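Local coordinates for protein probable ribosomal RNA small subunit methyltransferase (Thermus thermophilus, PDB 3DMF) that binds S-adenosylmethionine and probably methylates small-subunit ribosomal RNA, at residues Q236-G241 with D300-N305. Numbering follows the deposited sequence.
Sequences QVLDLG and DIIVTN. With SAM (S-adenosylmethionine), chain H.
Hydrogen bonds from L238 N to I301 O, V303 N to L238 O and L240 N to V303 O prove that L238 pairs with I302 in a parallel ladder, the strand axes 4.7 Å apart at closest and 20° off alignment. On one face the bump is I302 CG2: chi1 of -61° turns it away from the backbone N, into the corner formed by L238 O and L240 CD1 (3.7 Å from CD1); F322 and A326 of helix 317-329 cover this face. On the other, V237 CG2 abuts I301 CB (3.9 Å), and V303 CG2 sits over D239 CA, with L219 and L223 of helix 214-227 packed on V303. Q236 O accepts from D300 N and I301 N, and D300 OD2 takes Q236 N on its anti side (2.9 Å, 168° at the hydrogen); OD1 bridges to R331. Replacing D300 by an alanine is likely to leave Q236 N without its acceptor and R331 without this partner. T304 OG1 donates to L240 O (2.9 Å); a water joins that oxygen, D239 OD1 and N305 N, while D239 OD2 is hydrogen-bonded to T248. G241 O accepts SAM N (2.8 Å), placing the site at the C-terminal ends of adjacent central strands, characteristic of the Rossmann-like S-adenosylmethionine-dependent methyltransferase fold.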
# COMPACT_ATOMS: atom_id res chain seq x y z
N GLN A 236 -1.34 25.12 4.36
CA GLN A 236 -0.60 23.94 3.91
C GLN A 236 -1.02 22.72 4.68
O GLN A 236 -0.91 22.68 5.92
CB GLN A 236 0.89 24.17 4.07
CG GLN A 236 1.43 25.21 3.09
CD GLN A 236 2.84 25.64 3.41
OE1 GLN A 236 3.29 25.52 4.55
NE2 GLN A 236 3.54 26.15 2.41
N VAL A 237 -1.48 21.72 3.94
CA VAL A 237 -2.05 20.50 4.51
C VAL A 237 -1.23 19.29 4.10
O VAL A 237 -0.86 19.17 2.95
CB VAL A 237 -3.52 20.30 4.03
CG1 VAL A 237 -4.10 18.94 4.50
CG2 VAL A 237 -4.40 21.46 4.49
N LEU A 238 -0.97 18.40 5.06
CA LEU A 238 -0.40 17.08 4.76
C LEU A 238 -1.46 16.01 5.04
O LEU A 238 -2.05 16.01 6.13
CB LEU A 238 0.82 16.79 5.62
CG LEU A 238 1.58 15.47 5.36
CD1 LEU A 238 2.11 15.38 3.90
CD2 LEU A 238 2.72 15.35 6.38
N ASP A 239 -1.70 15.16 4.05
CA ASP A 239 -2.67 14.05 4.16
C ASP A 239 -1.84 12.78 4.23
O ASP A 239 -1.22 12.37 3.24
CB ASP A 239 -3.60 14.05 2.93
CG ASP A 239 -4.63 12.93 2.93
OD1 ASP A 239 -4.61 12.10 3.85
OD2 ASP A 239 -5.47 12.90 1.99
N LEU A 240 -1.76 12.20 5.43
CA LEU A 240 -0.94 11.00 5.65
C LEU A 240 -1.72 9.75 5.24
O LEU A 240 -2.73 9.40 5.86
CB LEU A 240 -0.53 10.89 7.13
CG LEU A 240 0.46 11.94 7.65
CD1 LEU A 240 0.45 11.95 9.17
CD2 LEU A 240 1.87 11.67 7.12
N GLY A 241 -1.25 9.09 4.19
CA GLY A 241 -1.93 7.92 3.67
C GLY A 241 -3.11 8.35 2.81
O GLY A 241 -4.26 8.03 3.12
N ASP A 300 0.40 23.46 8.26
CA ASP A 300 -0.58 24.09 9.15
C ASP A 300 -1.61 23.10 9.67
O ASP A 300 -2.08 23.20 10.82
CB ASP A 300 -1.29 25.23 8.42
CG ASP A 300 -0.33 26.26 7.87
OD1 ASP A 300 0.50 26.76 8.66
OD2 ASP A 300 -0.38 26.54 6.65
N ILE A 301 -1.99 22.16 8.81
CA ILE A 301 -3.01 21.17 9.14
C ILE A 301 -2.49 19.82 8.67
O ILE A 301 -1.96 19.72 7.57
CB ILE A 301 -4.35 21.46 8.43
CG1 ILE A 301 -4.85 22.88 8.80
CG2 ILE A 301 -5.42 20.44 8.80
CD1 ILE A 301 -6.01 23.39 7.94
N ILE A 302 -2.62 18.80 9.51
CA ILE A 302 -2.34 17.42 9.07
C ILE A 302 -3.57 16.56 9.33
O ILE A 302 -4.18 16.69 10.38
CB ILE A 302 -1.04 16.87 9.73
CG1 ILE A 302 0.15 17.76 9.30
CG2 ILE A 302 -0.80 15.40 9.35
CD1 ILE A 302 1.51 17.36 9.90
N VAL A 303 -3.95 15.75 8.34
CA VAL A 303 -5.14 14.89 8.44
C VAL A 303 -4.77 13.47 8.13
O VAL A 303 -3.86 13.24 7.33
CB VAL A 303 -6.31 15.33 7.49
CG1 VAL A 303 -6.81 16.72 7.85
CG2 VAL A 303 -5.90 15.24 6.02
N THR A 304 -5.46 12.52 8.75
CA THR A 304 -5.24 11.12 8.43
C THR A 304 -6.39 10.22 8.83
O THR A 304 -6.96 10.36 9.91
CB THR A 304 -3.90 10.59 9.06
OG1 THR A 304 -3.65 9.26 8.58
CG2 THR A 304 -3.92 10.58 10.62
N ASN A 305 -6.73 9.32 7.90
CA ASN A 305 -7.44 8.08 8.21
C ASN A 305 -6.37 6.97 8.12
O ASN A 305 -6.08 6.49 7.02
CB ASN A 305 -8.59 7.85 7.23
CG ASN A 305 -9.38 6.61 7.56
OD1 ASN A 305 -8.98 5.84 8.44
ND2 ASN A 305 -10.50 6.40 6.87
N SAM H . -6.95 8.88 3.05
CA SAM H . -7.67 7.83 2.27
C SAM H . -9.15 7.82 2.65
O SAM H . -9.47 8.41 3.68
OXT SAM H . -9.95 7.22 1.96
CB SAM H . -7.11 6.42 2.51
CG SAM H . -7.15 5.96 3.97
SD SAM H . -6.63 4.24 4.21
CE SAM H . -7.42 3.84 5.79
C5' SAM H . -4.91 4.39 4.78
C4' SAM H . -3.92 4.66 3.64
O4' SAM H . -2.62 4.60 4.23
C3' SAM H . -3.98 3.66 2.47
O3' SAM H . -4.17 4.35 1.27
C2' SAM H . -2.60 2.99 2.56
O2' SAM H . -2.09 2.45 1.34
C1' SAM H . -1.79 4.10 3.20
N9 SAM H . -0.52 3.63 3.77
C8 SAM H . -0.21 2.40 4.32
N7 SAM H . 1.09 2.42 4.72
C5 SAM H . 1.61 3.64 4.41
C6 SAM H . 2.88 4.20 4.56
N6 SAM H . 3.93 3.55 5.06
N1 SAM H . 3.04 5.50 4.13
C2 SAM H . 2.05 6.23 3.55
N3 SAM H . 0.78 5.69 3.36
C4 SAM H . 0.60 4.40 3.82
O HOH W 1 -5.46 9.77 5.25